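Local structure of RagB/SusD family nutrient uptake outer membrane protein (Bacteroides thetaiotaomicron, 7KV2) at residues Ser304-Thr312 with Lys361-Gln369; Leu410-Arg418 with Glu443-Glu451. The protein probably binds beta-glucan at the outer surface of the cell as a SusD-family glycan-binding protein, and so serves nutrient uptake across the outer membrane. All coordinates share one frame; numbering follows the deposited sequence.

Contact 1 (Ser304-Thr312 with Lys361-Gln369); sequences SPYIWPNGT and KLSYTTRYQ
Tyr306 and Arg367 are joined by a cation-pi stack between two irregular loops of the SusD fold, the first of which makes a type II beta turn from Pro305 to Trp308. The guanidinium lies flat on one face of the Tyr306 ring, its plane only 13° from that of the ring, and Arg367 CZ sits 3.7 Å from the ring centroid, almost straight above it. A bend at chi3 turns the group down onto the ring, while Arg367 CD adds a CH-pi contact over the same face. Arg367 NH1 is further anchored by the carbonyl of Trp319, and NH2 by a bound BTB molecule, probably from the crystallisation liquor, which may mark a pocket.

Between the backbones a single direct hydrogen bond runs from Thr365 N to Tyr306 O, at 2.9 Å. Two waters extend this link: one accepts from Tyr306 N and donates to Thr365 O, the other connects Ile307 O with Thr365 OG1.

Apolar packing fills in around the Tyr364 ring. Its chi1 of 71° places CG between the backbone N and carbonyl carbon and turns the ring so that one side faces both Pro305 and the indole of Trp308. Pro305 CB makes a CH-pi contact over that ring face, 4.1 Å from the centroid, and Tyr364 CD1 comes to 3.9 Å from Trp308 CE3, near the plane of the indole at its edge. The Tyr364 hydroxyl is hydrogen-bonded to Asp370. Farther along, Leu362 and Thr312 meet tip to tip through CD1 and OG1.

The indole itself is fixed within its own loop: Trp308 NE1 donates to Thr312 O at 3.1 Å, with the acceptor 2° out of the ring plane.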
loop_
_atom_site.group_PDB
_atom_site.type_symbol
_atom_site.label_atom_id
_atom_site.label_comp_id
_atom_site.label_asym_id
_atom_site.label_seq_id
_atom_site.Cartn_x
_atom_site.Cartn_y
_atom_site.Cartn_z
ATOM N N SER A 304 -4.289 -15.860 3.834
ATOM C CA SER A 304 -5.471 -16.754 3.842
ATOM C C SER A 304 -5.255 -17.908 4.810
ATOM O O SER A 304 -4.123 -18.185 5.223
ATOM C CB SER A 304 -5.746 -17.151 2.440
ATOM O OG SER A 304 -6.061 -15.964 1.695
ATOM N N PRO A 305 -6.339 -18.554 5.262
ATOM C CA PRO A 305 -6.271 -19.502 6.373
ATOM C C PRO A 305 -5.455 -20.732 5.956
ATOM O O PRO A 305 -5.534 -21.233 4.858
ATOM C CB PRO A 305 -7.697 -19.924 6.689
ATOM C CG PRO A 305 -8.566 -19.015 5.858
ATOM C CD PRO A 305 -7.713 -18.381 4.772
ATOM N N TYR A 306 -4.638 -21.195 6.892
ATOM C CA TYR A 306 -3.748 -22.351 6.690
ATOM C C TYR A 306 -4.588 -23.631 6.588
ATOM O O TYR A 306 -5.433 -23.918 7.497
ATOM C CB TYR A 306 -2.749 -22.390 7.847
ATOM C CG TYR A 306 -1.551 -23.288 7.622
ATOM C CD1 TYR A 306 -0.722 -23.120 6.538
ATOM C CD2 TYR A 306 -1.226 -24.278 8.554
ATOM C CE1 TYR A 306 0.411 -23.904 6.358
ATOM C CE2 TYR A 306 -0.098 -25.056 8.395
ATOM C CZ TYR A 306 0.728 -24.855 7.314
ATOM O OH TYR A 306 1.840 -25.612 7.142
ATOM N N ILE A 307 -4.372 -24.362 5.494
ATOM C CA ILE A 307 -5.027 -25.657 5.162
ATOM C C ILE A 307 -6.551 -25.487 5.255
ATOM O O ILE A 307 -7.279 -26.399 5.738
ATOM C CB ILE A 307 -4.485 -26.815 5.997
ATOM C CG1 ILE A 307 -2.979 -26.639 6.262
ATOM C CG2 ILE A 307 -4.801 -28.127 5.305
ATOM C CD1 ILE A 307 -2.379 -27.743 7.116
ATOM N N TRP A 308 -7.025 -24.336 4.779
ATOM C CA TRP A 308 -8.467 -24.153 4.450
ATOM C C TRP A 308 -8.869 -25.198 3.414
ATOM O O TRP A 308 -8.119 -25.477 2.480
ATOM C CB TRP A 308 -8.705 -22.735 3.928
ATOM C CG TRP A 308 -10.133 -22.469 3.581
ATOM C CD1 TRP A 308 -10.682 -22.499 2.337
ATOM C CD2 TRP A 308 -11.194 -22.151 4.492
ATOM N NE1 TRP A 308 -12.008 -22.160 2.412
ATOM C CE2 TRP A 308 -12.362 -21.970 3.713
ATOM C CE3 TRP A 308 -11.270 -21.919 5.864
ATOM C CZ2 TRP A 308 -13.587 -21.646 4.290
ATOM C CZ3 TRP A 308 -12.478 -21.581 6.428
ATOM C CH2 TRP A 308 -13.631 -21.484 5.649
ATOM N N PRO A 309 -10.068 -25.807 3.538
ATOM C CA PRO A 309 -10.595 -26.630 2.444
ATOM C C PRO A 309 -10.973 -25.780 1.204
ATOM O O PRO A 309 -12.070 -25.251 1.144
ATOM C CB PRO A 309 -11.778 -27.315 3.133
ATOM C CG PRO A 309 -12.239 -26.325 4.191
ATOM C CD PRO A 309 -10.943 -25.743 4.722
ATOM N N ASN A 310 -10.047 -25.708 0.257
ATOM C CA ASN A 310 -10.146 -24.987 -1.037
ATOM C C ASN A 310 -11.559 -25.154 -1.639
ATOM O O ASN A 310 -12.045 -26.307 -1.811
ATOM C CB ASN A 310 -9.057 -25.448 -1.999
ATOM C CG ASN A 310 -7.742 -24.747 -1.791
ATOM O OD1 ASN A 310 -7.602 -23.951 -0.859
ATOM N ND2 ASN A 310 -6.786 -25.049 -2.653
ATOM N N GLY A 311 -12.184 -24.031 -1.950
ATOM C CA GLY A 311 -13.502 -23.958 -2.610
ATOM C C GLY A 311 -14.637 -23.779 -1.637
ATOM O O GLY A 311 -15.709 -23.287 -2.083
ATOM N N THR A 312 -14.466 -24.138 -0.355
ATOM C CA THR A 312 -15.484 -23.898 0.692
ATOM C C THR A 312 -15.734 -22.381 0.806
ATOM O O THR A 312 -14.749 -21.607 1.019
ATOM C CB THR A 312 -15.102 -24.568 2.016
ATOM O OG1 THR A 312 -14.970 -25.973 1.784
ATOM C CG2 THR A 312 -16.124 -24.372 3.107
ATOM N N LYS A 361 -17.858 -32.846 8.660
ATOM C CA LYS A 361 -17.326 -31.752 9.534
ATOM C C LYS A 361 -15.980 -31.243 8.997
ATOM O O LYS A 361 -15.145 -32.071 8.659
ATOM C CB LYS A 361 -17.126 -32.230 10.978
ATOM C CG LYS A 361 -18.410 -32.374 11.791
ATOM C CD LYS A 361 -18.158 -32.615 13.269
ATOM C CE LYS A 361 -19.256 -32.078 14.163
ATOM N NZ LYS A 361 -20.527 -32.817 13.965
ATOM N N LEU A 362 -15.763 -29.927 8.931
ATOM C CA LEU A 362 -14.506 -29.362 8.385
ATOM C C LEU A 362 -13.847 -28.482 9.445
ATOM O O LEU A 362 -14.571 -27.877 10.287
ATOM C CB LEU A 362 -14.821 -28.552 7.125
ATOM C CG LEU A 362 -15.366 -29.342 5.941
ATOM C CD1 LEU A 362 -15.999 -28.400 4.940
ATOM C CD2 LEU A 362 -14.255 -30.160 5.292
ATOM N N SER A 363 -12.529 -28.359 9.364
ATOM C CA SER A 363 -11.757 -27.331 10.101
ATOM C C SER A 363 -10.678 -26.770 9.159
ATOM O O SER A 363 -10.342 -27.417 8.157
ATOM C CB SER A 363 -11.158 -27.898 11.363
ATOM O OG SER A 363 -10.217 -28.916 11.048
ATOM N N TYR A 364 -10.130 -25.616 9.488
ATOM C CA TYR A 364 -8.805 -25.205 8.965
ATOM C C TYR A 364 -7.822 -25.374 10.127
ATOM O O TYR A 364 -8.299 -25.622 11.235
ATOM C CB TYR A 364 -8.826 -23.810 8.322
ATOM C CG TYR A 364 -8.977 -22.651 9.267
ATOM C CD1 TYR A 364 -10.226 -22.204 9.645
ATOM C CD2 TYR A 364 -7.885 -21.964 9.772
ATOM C CE1 TYR A 364 -10.392 -21.159 10.524
ATOM C CE2 TYR A 364 -8.033 -20.906 10.649
ATOM C CZ TYR A 364 -9.288 -20.515 11.055
ATOM O OH TYR A 364 -9.507 -19.473 11.895
ATOM N N THR A 365 -6.544 -25.130 9.875
ATOM C CA THR A 365 -5.445 -25.189 10.857
ATOM C C THR A 365 -5.161 -23.787 11.402
ATOM O O THR A 365 -4.561 -22.975 10.702
ATOM C CB THR A 365 -4.229 -25.900 10.255
ATOM O OG1 THR A 365 -4.646 -27.217 9.875
ATOM C CG2 THR A 365 -3.098 -25.995 11.255
ATOM N N THR A 366 -5.658 -23.505 12.606
ATOM C CA THR A 366 -5.450 -22.202 13.269
ATOM C C THR A 366 -3.950 -22.074 13.527
ATOM O O THR A 366 -3.316 -23.107 13.864
ATOM C CB THR A 366 -6.297 -22.054 14.546
ATOM O OG1 THR A 366 -5.922 -23.022 15.546
ATOM C CG2 THR A 366 -7.785 -22.182 14.261
ATOM N N ARG A 367 -3.400 -20.894 13.317
ATOM C CA ARG A 367 -1.963 -20.651 13.574
ATOM C C ARG A 367 -1.832 -19.589 14.663
ATOM O O ARG A 367 -2.801 -19.313 15.356
ATOM C CB ARG A 367 -1.282 -20.305 12.257
ATOM C CG ARG A 367 -1.081 -21.507 11.364
ATOM C CD ARG A 367 -0.129 -21.177 10.223
ATOM N NE ARG A 367 0.957 -22.122 10.178
ATOM C CZ ARG A 367 1.983 -22.034 9.372
ATOM N NH1 ARG A 367 2.060 -21.026 8.523
ATOM N NH2 ARG A 367 2.917 -22.972 9.396
ATOM N N TYR A 368 -0.647 -19.026 14.821
ATOM C CA TYR A 368 -0.370 -18.063 15.890
ATOM C C TYR A 368 -1.281 -16.849 15.711
ATOM O O TYR A 368 -1.466 -16.372 14.575
ATOM C CB TYR A 368 1.117 -17.747 15.831
ATOM C CG TYR A 368 1.581 -16.788 16.878
ATOM C CD1 TYR A 368 1.237 -16.956 18.214
ATOM C CD2 TYR A 368 2.324 -15.680 16.523
ATOM C CE1 TYR A 368 1.655 -16.032 19.171
ATOM C CE2 TYR A 368 2.761 -14.775 17.470
ATOM C CZ TYR A 368 2.418 -14.952 18.798
ATOM O OH TYR A 368 2.834 -14.018 19.693
ATOM N N GLN A 369 -1.868 -16.369 16.800
ATOM C CA GLN A 369 -2.722 -15.155 16.816
ATOM C C GLN A 369 -3.997 -15.352 15.988
ATOM O O GLN A 369 -4.673 -14.356 15.737
ATOM C CB GLN A 369 -1.910 -13.924 16.401
ATOM C CG GLN A 369 -0.664 -13.747 17.261
ATOM C CD GLN A 369 0.243 -12.629 16.779
ATOM O OE1 GLN A 369 0.450 -12.442 15.563
ATOM N NE2 GLN A 369 0.874 -11.938 17.725
HETATM O O HOH W 1 -4.598 -20.408 9.646
HETATM O O HOH W 2 -6.710 -27.963 8.273
#

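Contact 2 (Leu410-Arg418 with Glu443-Glu451); sequences LNAAELITR and EPTLDNIIE
Two nearly antiparallel helices of the helical SusD fold pack here, 410-417 against 446-451, with their axes 9.8 Å apart at closest approach and an angle of 164° between their directions. Ile449 is the knob in a hole formed by Leu410, Ala413, Glu414 and Thr417. Its two branches divide the work: CD1 reaches Ala413 CB at 3.9 Å, while CG2 lies 3.7 Å from Leu410 O and also touches Glu414 CB.

Thr417 closes the end of the interface nearest the inverse gamma turn centred on Pro444. Its OG1 is 3.0 Å from Pro444 O and 3.2 Å from Ala413 O, two acceptors competing for one proton, and its CG2 packs on Leu446 CD2. Leu446 also passes under Arg418, both its methyls lying against the guanidinium. The extended Glu414 chain, CG anti to the backbone N (chi1 -177°), carries the carboxylate out to Arg418, which grips it side-on, NE and NH2 each donating to Glu414 OE2 at 2.9 Å; Arg469 forms a second salt bridge to that oxygen. A leucine in place of Arg418 would probably leave Glu414 OE2 with less of its balancing charge and its carboxylate freer to turn.

Thr445 N-caps the second helix, its OG1 accepting from Asn448 N. A single knob set between antiparallel helices in this way is consistent with the TPR-like helical framework of SusD-family proteins.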
loop_
_atom_site.group_PDB
_atom_site.type_symbol
_atom_site.label_atom_id
_atom_site.label_comp_id
_atom_site.label_asym_id
_atom_site.label_seq_id
_atom_site.Cartn_x
_atom_site.Cartn_y
_atom_site.Cartn_z
ATOM N N LEU A 410 -11.529 12.129 1.939
ATOM C CA LEU A 410 -11.096 12.252 3.347
ATOM C C LEU A 410 -9.908 13.215 3.432
ATOM O O LEU A 410 -9.850 13.991 4.420
ATOM C CB LEU A 410 -10.811 10.856 3.890
ATOM C CG LEU A 410 -12.070 9.998 4.033
ATOM C CD1 LEU A 410 -11.768 8.578 4.515
ATOM C CD2 LEU A 410 -13.073 10.630 4.976
ATOM N N ASN A 411 -8.968 13.154 2.490
ATOM C CA ASN A 411 -7.815 14.108 2.432
ATOM C C ASN A 411 -8.356 15.557 2.380
ATOM O O ASN A 411 -7.894 16.408 3.180
ATOM C CB ASN A 411 -6.935 13.884 1.201
ATOM C CG ASN A 411 -5.967 12.718 1.272
ATOM O OD1 ASN A 411 -5.831 12.058 2.299
ATOM N ND2 ASN A 411 -5.266 12.481 0.174
ATOM N N ALA A 412 -9.316 15.824 1.476
ATOM C CA ALA A 412 -9.934 17.165 1.312
ATOM C C ALA A 412 -10.647 17.565 2.616
ATOM O O ALA A 412 -10.423 18.660 3.101
ATOM C CB ALA A 412 -10.860 17.179 0.126
ATOM N N ALA A 413 -11.502 16.714 3.185
ATOM C CA ALA A 413 -12.168 17.005 4.479
ATOM C C ALA A 413 -11.103 17.412 5.516
ATOM O O ALA A 413 -11.250 18.468 6.191
ATOM C CB ALA A 413 -12.965 15.812 4.937
ATOM N N GLU A 414 -10.059 16.619 5.696
ATOM C CA GLU A 414 -9.051 16.876 6.754
ATOM C C GLU A 414 -8.360 18.217 6.482
ATOM O O GLU A 414 -8.179 18.984 7.432
ATOM C CB GLU A 414 -7.997 15.775 6.810
ATOM C CG GLU A 414 -7.009 15.974 7.912
ATOM C CD GLU A 414 -6.013 14.859 8.113
ATOM O OE1 GLU A 414 -6.285 13.723 7.623
ATOM O OE2 GLU A 414 -4.987 15.114 8.810
ATOM N N LEU A 415 -7.944 18.457 5.240
ATOM C CA LEU A 415 -7.202 19.693 4.864
ATOM C C LEU A 415 -8.105 20.918 5.107
ATOM O O LEU A 415 -7.598 21.916 5.675
ATOM C CB LEU A 415 -6.714 19.597 3.414
ATOM C CG LEU A 415 -5.585 18.594 3.197
ATOM C CD1 LEU A 415 -5.284 18.378 1.721
ATOM C CD2 LEU A 415 -4.347 19.023 3.941
ATOM N N ILE A 416 -9.378 20.839 4.745
ATOM C CA ILE A 416 -10.366 21.931 5.006
ATOM C C ILE A 416 -10.429 22.143 6.524
ATOM O O ILE A 416 -10.260 23.302 6.992
ATOM C CB ILE A 416 -11.751 21.657 4.384
ATOM C CG1 ILE A 416 -11.687 21.589 2.854
ATOM C CG2 ILE A 416 -12.787 22.681 4.861
ATOM C CD1 ILE A 416 -12.861 20.888 2.233
ATOM N N THR A 417 -10.594 21.063 7.287
ATOM C CA THR A 417 -10.740 21.166 8.749
ATOM C C THR A 417 -9.469 21.749 9.358
ATOM O O THR A 417 -9.595 22.388 10.416
ATOM C CB THR A 417 -11.136 19.829 9.363
ATOM O OG1 THR A 417 -12.468 19.626 8.893
ATOM C CG2 THR A 417 -11.077 19.848 10.875
ATOM N N ARG A 418 -8.302 21.536 8.755
ATOM C CA ARG A 418 -7.006 22.025 9.297
ATOM C C ARG A 418 -6.782 23.486 8.857
ATOM O O ARG A 418 -5.697 23.997 9.123
ATOM C CB ARG A 418 -5.812 21.187 8.834
ATOM C CG ARG A 418 -5.740 19.795 9.436
ATOM C CD ARG A 418 -4.428 19.094 9.137
ATOM N NE ARG A 418 -4.431 17.763 9.717
ATOM C CZ ARG A 418 -4.230 17.468 10.990
ATOM N NH1 ARG A 418 -3.996 18.408 11.897
ATOM N NH2 ARG A 418 -4.286 16.209 11.369
ATOM N N GLU A 443 -19.944 14.939 12.173
ATOM C CA GLU A 443 -19.309 16.262 12.007
ATOM C C GLU A 443 -17.873 16.044 11.563
ATOM O O GLU A 443 -17.219 15.109 12.016
ATOM C CB GLU A 443 -19.347 17.061 13.327
ATOM C CG GLU A 443 -20.738 17.551 13.718
ATOM C CD GLU A 443 -21.449 18.401 12.670
ATOM O OE1 GLU A 443 -20.846 19.331 12.150
ATOM O OE2 GLU A 443 -22.627 18.117 12.369
ATOM N N PRO A 444 -17.316 16.935 10.721
ATOM C CA PRO A 444 -15.937 16.809 10.259
ATOM C C PRO A 444 -14.911 17.329 11.272
ATOM O O PRO A 444 -14.050 18.106 10.888
ATOM C CB PRO A 444 -15.956 17.645 8.976
ATOM C CG PRO A 444 -16.903 18.788 9.330
ATOM C CD PRO A 444 -17.986 18.117 10.149
ATOM N N THR A 445 -14.913 16.787 12.484
ATOM C CA THR A 445 -13.770 16.928 13.429
ATOM C C THR A 445 -12.582 16.125 12.895
ATOM O O THR A 445 -12.814 15.156 12.140
ATOM C CB THR A 445 -14.123 16.490 14.848
ATOM O OG1 THR A 445 -14.350 15.080 14.854
ATOM C CG2 THR A 445 -15.339 17.212 15.398
ATOM N N LEU A 446 -11.369 16.497 13.287
ATOM C CA LEU A 446 -10.137 15.741 12.963
ATOM C C LEU A 446 -10.299 14.319 13.479
ATOM O O LEU A 446 -9.985 13.379 12.696
ATOM C CB LEU A 446 -8.904 16.387 13.595
ATOM C CG LEU A 446 -8.373 17.642 12.921
ATOM C CD1 LEU A 446 -7.016 18.004 13.512
ATOM C CD2 LEU A 446 -8.248 17.478 11.411
ATOM N N ASP A 447 -10.765 14.139 14.718
ATOM C CA ASP A 447 -10.895 12.761 15.277
ATOM C C ASP A 447 -11.855 11.940 14.407
ATOM O O ASP A 447 -11.556 10.762 14.136
ATOM C CB ASP A 447 -11.334 12.758 16.741
ATOM C CG ASP A 447 -10.204 13.208 17.656
ATOM O OD1 ASP A 447 -9.085 13.398 17.159
ATOM O OD2 ASP A 447 -10.464 13.410 18.820
ATOM N N ASN A 448 -12.978 12.519 14.018
ATOM C CA ASN A 448 -13.988 11.811 13.190
ATOM C C ASN A 448 -13.370 11.439 11.825
ATOM O O ASN A 448 -13.667 10.359 11.339
ATOM C CB ASN A 448 -15.282 12.593 13.014
ATOM C CG ASN A 448 -16.203 12.468 14.208
ATOM O OD1 ASN A 448 -15.880 11.771 15.164
ATOM N ND2 ASN A 448 -17.342 13.144 14.167
ATOM N N ILE A 449 -12.621 12.336 11.196
ATOM C CA ILE A 449 -12.052 12.098 9.840
ATOM C C ILE A 449 -10.981 11.002 9.945
ATOM O O ILE A 449 -10.999 10.063 9.123
ATOM C CB ILE A 449 -11.548 13.394 9.205
ATOM C CG1 ILE A 449 -12.695 14.385 9.040
ATOM C CG2 ILE A 449 -10.857 13.108 7.879
ATOM C CD1 ILE A 449 -12.246 15.791 8.734
ATOM N N ILE A 450 -10.132 11.075 10.962
ATOM C CA ILE A 450 -9.055 10.088 11.181
ATOM C C ILE A 450 -9.698 8.721 11.457
ATOM O O ILE A 450 -9.215 7.692 10.894
ATOM C CB ILE A 450 -8.109 10.560 12.290
ATOM C CG1 ILE A 450 -7.413 11.868 11.903
ATOM C CG2 ILE A 450 -7.131 9.457 12.629
ATOM C CD1 ILE A 450 -6.611 11.730 10.626
ATOM N N GLU A 451 -10.766 8.690 12.238
ATOM C CA GLU A 451 -11.463 7.408 12.499
ATOM C C GLU A 451 -12.157 6.895 11.217
ATOM O O GLU A 451 -12.254 5.652 11.061
ATOM C CB GLU A 451 -12.348 7.511 13.726
ATOM C CG GLU A 451 -13.027 6.196 14.064
ATOM C CD GLU A 451 -12.145 5.013 14.454
ATOM O OE1 GLU A 451 -10.882 5.120 14.541
ATOM O OE2 GLU A 451 -12.745 3.956 14.714
#

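From the N terminus the chain reaches contact 1 first, where the loop after helix 299-303 is met again by the loop leading to strand 373-375, closing an excursion of 48 residues, a little under half of them helical. Only after that does the chain run through strand 400-404 into helix 405-417, and contact 2 closes a shorter loop of 24 residues that includes helix 425-435. The two closures therefore follow in series, neither nesting nor crossing. The centres of contacts 1 and 2 are about 39 Å apart. Their nearest atoms are about 20 Å apart, without touching. Contact 1 ties irregular loops together beside helix 346-355; contact 2 joins helices 405-417 and 446-456.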